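Local coordinates for protein bifunctional enzyme IspD/IspF (Campylobacter jejuni, PDB 1W55) that makes 4-diphosphocytidyl-2-C-methyl-D-erythritol from CTP and MEP, and cyclises the 2-phosphate of that product to methylerythritol cyclodiphosphate with release of CMP, in isoprenoid biosynthesis, at residues L314-I325 with F334-T342; S252-A261 with A356-K364. All blocks are in the same frame, centred on the assembly; numbering follows the deposited sequence.

Interaction 1 of 2, residues L314-I325 with F334-T342. With MG (magnesium ion), chain B; C (cytidine-5'-monophosphate), chain C.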
loop_
_atom_site.group_PDB
_atom_site.type_symbol
_atom_site.label_atom_id
_atom_site.label_comp_id
_atom_site.label_asym_id
_atom_site.label_seq_id
_atom_site.Cartn_x
_atom_site.Cartn_y
_atom_site.Cartn_z
ATOM N N LEU A 314 53.566 2.453 -5.828
ATOM C CA LEU A 314 52.501 3.302 -5.296
ATOM C C LEU A 314 51.913 2.801 -3.992
ATOM O O LEU A 314 51.088 3.474 -3.384
ATOM C CB LEU A 314 51.380 3.459 -6.333
ATOM C CG LEU A 314 51.747 4.127 -7.662
ATOM C CD1 LEU A 314 50.484 4.391 -8.436
ATOM C CD2 LEU A 314 52.505 5.427 -7.437
ATOM N N LYS A 315 52.328 1.613 -3.580
ATOM C CA LYS A 315 51.772 0.927 -2.412
ATOM C C LYS A 315 51.533 1.823 -1.190
ATOM O O LYS A 315 50.415 1.845 -0.624
ATOM C CB LYS A 315 52.677 -0.258 -2.036
ATOM C CG LYS A 315 52.312 -0.990 -0.741
ATOM C CD LYS A 315 53.387 -2.011 -0.399
ATOM C CE LYS A 315 52.835 -3.133 0.460
ATOM N NZ LYS A 315 52.752 -2.791 1.908
ATOM N N ASP A 316 52.574 2.562 -0.791
ATOM C CA ASP A 316 52.527 3.330 0.447
ATOM C C ASP A 316 51.675 4.599 0.316
ATOM O O ASP A 316 51.422 5.286 1.309
ATOM C CB ASP A 316 53.945 3.671 0.940
ATOM C CG ASP A 316 54.739 2.432 1.404
ATOM O OD1 ASP A 316 54.157 1.347 1.665
ATOM O OD2 ASP A 316 55.979 2.466 1.544
ATOM N N PHE A 317 51.221 4.888 -0.903
ATOM C CA PHE A 317 50.513 6.141 -1.193
ATOM C C PHE A 317 49.034 5.945 -1.532
ATOM O O PHE A 317 48.281 6.915 -1.657
ATOM C CB PHE A 317 51.244 6.898 -2.309
ATOM C CG PHE A 317 52.693 7.184 -1.988
ATOM C CD1 PHE A 317 53.702 6.335 -2.437
ATOM C CD2 PHE A 317 53.044 8.289 -1.210
ATOM C CE1 PHE A 317 55.045 6.592 -2.123
ATOM C CE2 PHE A 317 54.388 8.552 -0.882
ATOM C CZ PHE A 317 55.386 7.706 -1.342
ATOM N N LYS A 318 48.617 4.692 -1.678
ATOM C CA LYS A 318 47.278 4.383 -2.186
ATOM C C LYS A 318 46.162 4.881 -1.274
ATOM O O LYS A 318 45.195 5.459 -1.755
ATOM C CB LYS A 318 47.124 2.885 -2.470
ATOM C CG LYS A 318 47.855 2.429 -3.711
ATOM C CD LYS A 318 47.999 0.897 -3.715
ATOM C CE LYS A 318 48.832 0.426 -4.910
ATOM N NZ LYS A 318 49.067 -1.046 -4.888
ATOM N N GLN A 319 46.298 4.671 0.033
ATOM C CA GLN A 319 45.290 5.149 0.987
ATOM C C GLN A 319 45.180 6.689 1.004
ATOM O O GLN A 319 44.074 7.242 1.053
ATOM C CB GLN A 319 45.508 4.574 2.402
ATOM C CG GLN A 319 45.418 3.024 2.497
ATOM C CD GLN A 319 44.076 2.452 2.005
ATOM O OE1 GLN A 319 43.014 2.865 2.471
ATOM N NE2 GLN A 319 44.127 1.506 1.069
ATOM N N ALA A 320 46.323 7.365 0.941
ATOM C CA ALA A 320 46.351 8.823 0.879
ATOM C C ALA A 320 45.720 9.385 -0.423
ATOM O O ALA A 320 44.999 10.375 -0.385
ATOM C CB ALA A 320 47.792 9.328 1.054
ATOM N N MET A 321 46.006 8.754 -1.560
ATOM C CA MET A 321 45.386 9.132 -2.839
ATOM C C MET A 321 43.861 9.004 -2.775
ATOM O O MET A 321 43.131 9.927 -3.153
ATOM C CB MET A 321 45.934 8.264 -3.977
ATOM C CG MET A 321 47.358 8.620 -4.381
ATOM S SD MET A 321 48.119 7.473 -5.544
ATOM C CE MET A 321 47.370 7.934 -6.905
ATOM N N GLN A 322 43.402 7.853 -2.285
ATOM C CA GLN A 322 41.981 7.578 -2.072
ATOM C C GLN A 322 41.332 8.625 -1.176
ATOM O O GLN A 322 40.228 9.110 -1.456
ATOM C CB GLN A 322 41.799 6.174 -1.467
ATOM C CG GLN A 322 41.983 5.069 -2.506
ATOM C CD GLN A 322 42.169 3.658 -1.926
ATOM O OE1 GLN A 322 42.788 2.816 -2.573
ATOM N NE2 GLN A 322 41.625 3.396 -0.736
ATOM N N SER A 323 42.028 8.977 -0.101
ATOM C CA SER A 323 41.507 9.930 0.872
ATOM C C SER A 323 41.469 11.362 0.313
ATOM O O SER A 323 40.514 12.110 0.559
ATOM C CB SER A 323 42.298 9.841 2.195
ATOM O OG SER A 323 42.071 10.992 2.995
ATOM N N ASN A 324 42.494 11.741 -0.439
ATOM C CA ASN A 324 42.505 13.052 -1.103
ATOM C C ASN A 324 41.429 13.206 -2.202
ATOM O O ASN A 324 40.800 14.264 -2.313
ATOM C CB ASN A 324 43.900 13.362 -1.658
ATOM C CG ASN A 324 44.148 14.867 -1.826
ATOM O OD1 ASN A 324 43.742 15.685 -0.989
ATOM N ND2 ASN A 324 44.807 15.235 -2.916
ATOM N N ILE A 325 41.215 12.155 -3.000
ATOM C CA ILE A 325 40.092 12.118 -3.948
ATOM C C ILE A 325 38.759 12.261 -3.227
ATOM O O ILE A 325 37.888 12.991 -3.686
ATOM C CB ILE A 325 40.080 10.806 -4.809
ATOM C CG1 ILE A 325 41.273 10.752 -5.767
ATOM C CG2 ILE A 325 38.753 10.682 -5.602
ATOM C CD1 ILE A 325 41.587 9.318 -6.299
ATOM N N PHE A 334 35.313 5.096 1.439
ATOM C CA PHE A 334 35.161 3.712 0.988
ATOM C C PHE A 334 34.772 3.570 -0.492
ATOM O O PHE A 334 34.932 2.499 -1.066
ATOM C CB PHE A 334 34.176 2.939 1.873
ATOM C CG PHE A 334 32.721 3.244 1.597
ATOM C CD1 PHE A 334 31.989 2.463 0.702
ATOM C CD2 PHE A 334 32.069 4.274 2.271
ATOM C CE1 PHE A 334 30.631 2.727 0.460
ATOM C CE2 PHE A 334 30.725 4.543 2.043
ATOM C CZ PHE A 334 30.001 3.771 1.132
ATOM N N ARG A 335 34.258 4.647 -1.080
ATOM C CA ARG A 335 33.814 4.655 -2.474
ATOM C C ARG A 335 34.946 4.829 -3.495
ATOM O O ARG A 335 34.674 4.869 -4.688
ATOM C CB ARG A 335 32.786 5.769 -2.691
ATOM C CG ARG A 335 31.499 5.554 -1.953
ATOM C CD ARG A 335 30.551 6.725 -2.019
ATOM N NE ARG A 335 29.339 6.408 -1.265
ATOM C CZ ARG A 335 28.396 5.550 -1.660
ATOM N NH1 ARG A 335 28.481 4.916 -2.841
ATOM N NH2 ARG A 335 27.347 5.336 -0.872
ATOM N N ILE A 336 36.192 4.957 -3.020
ATOM C CA ILE A 336 37.356 5.228 -3.876
ATOM C C ILE A 336 38.368 4.103 -3.740
ATOM O O ILE A 336 38.718 3.711 -2.619
ATOM C CB ILE A 336 38.092 6.559 -3.469
ATOM C CG1 ILE A 336 37.123 7.675 -3.035
ATOM C CG2 ILE A 336 39.067 6.991 -4.563
ATOM C CD1 ILE A 336 36.171 8.149 -4.083
ATOM N N ASN A 337 38.881 3.630 -4.871
ATOM C CA ASN A 337 39.907 2.593 -4.869
ATOM C C ASN A 337 40.975 2.851 -5.928
ATOM O O ASN A 337 40.660 3.110 -7.092
ATOM C CB ASN A 337 39.282 1.215 -5.079
ATOM C CG ASN A 337 40.232 0.081 -4.708
ATOM O OD1 ASN A 337 40.426 -0.225 -3.525
ATOM N ND2 ASN A 337 40.820 -0.551 -5.716
ATOM N N VAL A 338 42.238 2.767 -5.526
ATOM C CA VAL A 338 43.346 2.982 -6.450
ATOM C C VAL A 338 44.225 1.748 -6.481
ATOM O O VAL A 338 44.696 1.295 -5.434
ATOM C CB VAL A 338 44.176 4.236 -6.064
ATOM C CG1 VAL A 338 45.384 4.408 -6.996
ATOM C CG2 VAL A 338 43.296 5.493 -6.094
ATOM N N LYS A 339 44.442 1.209 -7.678
ATOM C CA LYS A 339 45.260 0.017 -7.873
ATOM C C LYS A 339 46.444 0.365 -8.752
ATOM O O LYS A 339 46.473 1.431 -9.364
ATOM C CB LYS A 339 44.435 -1.102 -8.540
ATOM C CG LYS A 339 43.058 -1.329 -7.909
ATOM C CD LYS A 339 42.363 -2.566 -8.485
ATOM C CE LYS A 339 42.003 -2.395 -9.964
ATOM N NZ LYS A 339 41.310 -1.095 -10.260
ATOM N N ALA A 340 47.415 -0.544 -8.838
ATOM C CA ALA A 340 48.566 -0.333 -9.703
ATOM C C ALA A 340 49.099 -1.637 -10.265
ATOM O O ALA A 340 48.951 -2.681 -9.654
ATOM C CB ALA A 340 49.681 0.425 -8.940
ATOM N N THR A 341 49.727 -1.567 -11.433
ATOM C CA THR A 341 50.458 -2.701 -11.986
ATOM C C THR A 341 51.641 -2.191 -12.807
ATOM O O THR A 341 51.608 -1.067 -13.327
ATOM C CB THR A 341 49.525 -3.618 -12.854
ATOM O OG1 THR A 341 50.288 -4.714 -13.385
ATOM C CG2 THR A 341 49.031 -2.883 -14.126
ATOM N N THR A 342 52.696 -2.995 -12.902
ATOM C CA THR A 342 53.728 -2.748 -13.911
ATOM C C THR A 342 53.308 -3.474 -15.189
ATOM O O THR A 342 52.288 -4.169 -15.207
ATOM C CB THR A 342 55.119 -3.243 -13.450
ATOM O OG1 THR A 342 55.136 -4.677 -13.430
ATOM C CG2 THR A 342 55.439 -2.832 -11.973
HETATM MG MG MG B . 50.576 -6.847 -12.624
HETATM O OP3 C C . 51.691 -7.028 -11.023
HETATM P P C C . 53.033 -6.410 -10.768
HETATM O OP1 C C . 53.410 -5.366 -11.769
HETATM O OP2 C C . 54.096 -7.451 -10.566
HETATM O "O5'" C C . 52.875 -5.630 -9.377
HETATM C "C5'" C C . 52.624 -6.317 -8.160
HETATM C "C4'" C C . 51.950 -5.377 -7.162
HETATM O "O4'" C C . 52.752 -4.218 -6.887
HETATM C "C3'" C C . 50.608 -4.809 -7.623
HETATM O "O3'" C C . 49.522 -5.688 -7.343
HETATM C "C2'" C C . 50.498 -3.516 -6.834
HETATM O "O2'" C C . 50.056 -3.807 -5.511
HETATM C "C1'" C C . 51.930 -3.061 -6.657
HETATM N N1 C C . 52.392 -1.940 -7.512
HETATM C C2 C C . 52.471 -0.631 -6.991
HETATM O O2 C C . 52.101 -0.408 -5.818
HETATM N N3 C C . 52.936 0.396 -7.749
HETATM C C4 C C . 53.330 0.182 -9.028
HETATM N N4 C C . 53.797 1.206 -9.795
HETATM C C5 C C . 53.247 -1.096 -9.564
HETATM C C6 C C . 52.784 -2.154 -8.782
HETATM O O HOH W 1 41.326 0.505 -0.763
HETATM O O HOH W 2 44.186 0.561 -2.899
HETATM O O HOH W 3 50.250 -8.884 -11.903
HETATM O O HOH W 4 49.028 -6.475 -11.362
HETATM O O HOH W 5 52.085 -7.056 -14.141
#
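Gln322 on helix 318-325 reaches across to strand 336-341, where its OE1 accepts the backbone N-H of Val338 at 3.0 Å from N, a fairly straight bond (160°) whose donor sits above the amide carbonyl plane. Extended beyond CG (chi2 165°), the side chain carries its amide to the strand backbone. Apolar packing is tight beside it: Ile325 CD1 meets Ile336 CG2 at 3.8 Å, and Met321 CE meets Val338 CG1 at 4.0 Å. The other flank is looser and holds two ordered waters: one bridges Gln322 OE1 and Val338 O, both at 2.7 Å; the other accepts from Gln322 NE2. The nucleotide end is the IspF active site, with CMP, the reaction's product, bound: Leu314 N donates to cytosine N3 (2.9 Å), and Thr342, which probably stabilises the transition state, donates from N to phosphate OP1. Lys318 NZ bonds weakly to cytosine O2 and forms salt bridges with Asp265 and Glu268 of a second subunit. Thr341 OG1 binds magnesium at 2.3 Å, along with the CMP phosphate, three waters and Asp217 of that subunit, at a subunit boundary. In this beta-alpha-beta unit, strand 298-308 pairs with 336-341, and helix 248-260 meets Met321 and Ile325.

Interaction 2 of 2, residues S252-A261 with A356-K364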
loop_
_atom_site.group_PDB
_atom_site.type_symbol
_atom_site.label_atom_id
_atom_site.label_comp_id
_atom_site.label_asym_id
_atom_site.label_seq_id
_atom_site.Cartn_x
_atom_site.Cartn_y
_atom_site.Cartn_z
ATOM N N SER A 252 42.800 11.420 -15.810
ATOM C CA SER A 252 42.068 10.235 -16.248
ATOM C C SER A 252 40.721 10.176 -15.544
ATOM O O SER A 252 39.697 9.900 -16.164
ATOM C CB SER A 252 42.872 8.965 -15.959
ATOM O OG SER A 252 42.104 7.806 -16.236
ATOM N N LEU A 253 40.727 10.453 -14.245
ATOM C CA LEU A 253 39.511 10.406 -13.457
ATOM C C LEU A 253 38.488 11.475 -13.901
ATOM O O LEU A 253 37.292 11.204 -13.988
ATOM C CB LEU A 253 39.843 10.548 -11.978
ATOM C CG LEU A 253 38.663 10.551 -11.025
ATOM C CD1 LEU A 253 37.753 9.306 -11.238
ATOM C CD2 LEU A 253 39.186 10.654 -9.589
ATOM N N THR A 254 38.971 12.680 -14.179
ATOM C CA THR A 254 38.135 13.737 -14.742
ATOM C C THR A 254 37.420 13.253 -16.011
ATOM O O THR A 254 36.223 13.456 -16.168
ATOM C CB THR A 254 39.016 14.955 -15.055
ATOM O OG1 THR A 254 39.653 15.431 -13.836
ATOM C CG2 THR A 254 38.160 16.108 -15.548
ATOM N N ASP A 255 38.157 12.606 -16.913
ATOM C CA ASP A 255 37.560 12.056 -18.126
ATOM C C ASP A 255 36.443 11.043 -17.822
ATOM O O ASP A 255 35.407 11.066 -18.467
ATOM C CB ASP A 255 38.635 11.426 -19.008
ATOM C CG ASP A 255 39.072 12.341 -20.145
ATOM O OD1 ASP A 255 38.666 13.521 -20.144
ATOM O OD2 ASP A 255 39.824 11.969 -21.080
ATOM N N ALA A 256 36.641 10.179 -16.831
ATOM C CA ALA A 256 35.642 9.161 -16.504
ATOM C C ALA A 256 34.351 9.779 -15.993
ATOM O O ALA A 256 33.260 9.370 -16.390
ATOM C CB ALA A 256 36.196 8.129 -15.505
ATOM N N ILE A 257 34.484 10.782 -15.129
ATOM C CA ILE A 257 33.342 11.482 -14.536
ATOM C C ILE A 257 32.547 12.282 -15.566
ATOM O O ILE A 257 31.315 12.233 -15.585
ATOM C CB ILE A 257 33.827 12.399 -13.367
ATOM C CG1 ILE A 257 34.279 11.534 -12.179
ATOM C CG2 ILE A 257 32.699 13.343 -12.921
ATOM C CD1 ILE A 257 35.120 12.258 -11.128
ATOM N N LEU A 258 33.247 13.009 -16.433
ATOM C CA LEU A 258 32.596 13.728 -17.519
ATOM C C LEU A 258 31.957 12.756 -18.504
ATOM O O LEU A 258 30.859 13.017 -19.019
ATOM C CB LEU A 258 33.599 14.608 -18.266
ATOM C CG LEU A 258 34.214 15.781 -17.498
ATOM C CD1 LEU A 258 35.392 16.342 -18.287
ATOM C CD2 LEU A 258 33.186 16.876 -17.180
ATOM N N GLY A 259 32.641 11.639 -18.761
ATOM C CA GLY A 259 32.176 10.657 -19.727
ATOM C C GLY A 259 30.879 10.005 -19.305
ATOM O O GLY A 259 29.968 9.865 -20.116
ATOM N N ALA A 260 30.783 9.635 -18.023
ATOM C CA ALA A 260 29.577 9.010 -17.490
ATOM C C ALA A 260 28.379 9.963 -17.551
ATOM O O ALA A 260 27.242 9.526 -17.700
ATOM C CB ALA A 260 29.816 8.508 -16.053
ATOM N N ALA A 261 28.657 11.262 -17.466
ATOM C CA ALA A 261 27.628 12.302 -17.487
ATOM C C ALA A 261 27.321 12.806 -18.888
ATOM O O ALA A 261 26.469 13.666 -19.057
ATOM C CB ALA A 261 28.050 13.481 -16.584
ATOM N N ALA A 356 50.434 5.407 -17.538
ATOM C CA ALA A 356 49.039 5.525 -17.924
ATOM C C ALA A 356 48.124 5.259 -16.736
ATOM O O ALA A 356 48.512 4.587 -15.773
ATOM C CB ALA A 356 48.729 4.574 -19.083
ATOM N N VAL A 357 46.916 5.810 -16.797
ATOM C CA VAL A 357 45.920 5.599 -15.756
ATOM C C VAL A 357 44.553 5.252 -16.372
ATOM O O VAL A 357 44.023 5.998 -17.202
ATOM C CB VAL A 357 45.808 6.814 -14.802
ATOM C CG1 VAL A 357 44.752 6.551 -13.745
ATOM C CG2 VAL A 357 47.182 7.145 -14.132
ATOM N N LEU A 358 44.013 4.101 -15.973
ATOM C CA LEU A 358 42.655 3.700 -16.326
ATOM C C LEU A 358 41.715 3.981 -15.150
ATOM O O LEU A 358 41.982 3.545 -14.020
ATOM C CB LEU A 358 42.612 2.210 -16.689
ATOM C CG LEU A 358 41.224 1.610 -16.979
ATOM C CD1 LEU A 358 40.656 2.157 -18.303
ATOM C CD2 LEU A 358 41.263 0.068 -16.981
ATOM N N SER A 359 40.622 4.693 -15.420
ATOM C CA SER A 359 39.602 5.011 -14.421
ATOM C C SER A 359 38.234 4.473 -14.817
ATOM O O SER A 359 37.876 4.492 -15.993
ATOM C CB SER A 359 39.478 6.531 -14.214
ATOM O OG SER A 359 40.706 7.103 -13.804
ATOM N N SER A 360 37.478 3.997 -13.822
ATOM C CA SER A 360 36.076 3.640 -14.004
ATOM C C SER A 360 35.236 4.291 -12.912
ATOM O O SER A 360 35.617 4.325 -11.735
ATOM C CB SER A 360 35.836 2.125 -13.973
ATOM O OG SER A 360 36.764 1.449 -14.785
ATOM N N VAL A 361 34.061 4.741 -13.314
ATOM C CA VAL A 361 33.162 5.473 -12.444
ATOM C C VAL A 361 31.726 4.972 -12.702
ATOM O O VAL A 361 31.397 4.565 -13.817
ATOM C CB VAL A 361 33.353 6.961 -12.788
ATOM C CG1 VAL A 361 32.061 7.722 -12.898
ATOM C CG2 VAL A 361 34.391 7.591 -11.875
ATOM N N ASN A 362 30.901 4.947 -11.659
ATOM C CA ASN A 362 29.471 4.719 -11.799
ATOM C C ASN A 362 28.758 5.947 -11.239
ATOM O O ASN A 362 29.076 6.415 -10.144
ATOM C CB ASN A 362 29.030 3.444 -11.064
ATOM C CG ASN A 362 28.949 2.222 -11.985
ATOM O OD1 ASN A 362 29.220 2.303 -13.184
ATOM N ND2 ASN A 362 28.554 1.092 -11.425
ATOM N N LEU A 363 27.830 6.485 -12.023
ATOM C CA LEU A 363 27.033 7.639 -11.641
ATOM C C LEU A 363 25.575 7.209 -11.558
ATOM O O LEU A 363 25.103 6.435 -12.400
ATOM C CB LEU A 363 27.107 8.709 -12.728
ATOM C CG LEU A 363 28.240 9.700 -12.914
ATOM C CD1 LEU A 363 27.796 10.709 -14.017
ATOM C CD2 LEU A 363 28.602 10.413 -11.592
ATOM N N LYS A 364 24.868 7.725 -10.558
ATOM C CA LYS A 364 23.416 7.579 -10.476
ATOM C C LYS A 364 22.812 8.974 -10.491
ATOM O O LYS A 364 23.543 9.966 -10.413
ATOM C CB LYS A 364 23.025 6.879 -9.182
ATOM C CG LYS A 364 23.299 7.713 -7.954
ATOM C CD LYS A 364 22.988 6.969 -6.680
ATOM C CE LYS A 364 23.381 7.804 -5.470
ATOM N NZ LYS A 364 22.752 7.328 -4.211
#
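Helix 252-260 runs along strand 356-364, the axes 7.4 Å apart at their closest and 31° from parallel. This is helix-on-sheet packing in the alpha/beta fold of the IspF domain, with the strand in the middle of the five-stranded mixed sheet. Val361 makes the largest strand-side contribution to the contact. Its CG2 meets Leu253 CD1 at 3.8 Å, the side chains crossing at about a right angle, and also touches Ile257 CG1, whereas CG1 turns to the methyl of Ala260. Small residues let the backbones come close: Ala256 CB rests on Ser359 CB at 3.9 Å. Farther along, Leu363 lays CD1 against Ala260 CB at 3.6 Å and beside Ala261. Outward, Thr254 and Ile257 meet helix 282-295, and Leu358 on the reverse face of the strand packs on Leu358 of two other subunits. Toward the Ser252 end the contact turns polar. Ser252 lies next to Asp217, which binds magnesium here, and follows His251, which probably binds a divalent metal as in related IspF enzymes. With OG anti to the backbone N (chi1 173°), Ser252 swings its hydroxyl onto the strand, accepting from Ser359 OG at 2.9 Å and donating to Val357 O at 2.8 Å, approaching that oxygen from 62° out of its carbonyl plane.

Both contacts are buried and lay a helix on the same mixed sheet, interaction 1 on strand 336-341, the outermost strand of the sheet within this chain, and interaction 2 on the inner strand 354-365; strand 298-308 lies between them. They meet directly where Ile325 CG2 packs on Leu253 CD2 at 4.0 Å, so the two helices share one hydrophobic layer. Their chemistry differs with place. At that end of the sheet, interaction 1 mixes methyl packing with an amide, waters and the nucleotide and metal at a subunit boundary. Interaction 2, nearer the middle, is mostly small and branched aliphatic side chains, with a serine pair tied to a strand carbonyl as its polar link and subunits meeting behind its strand.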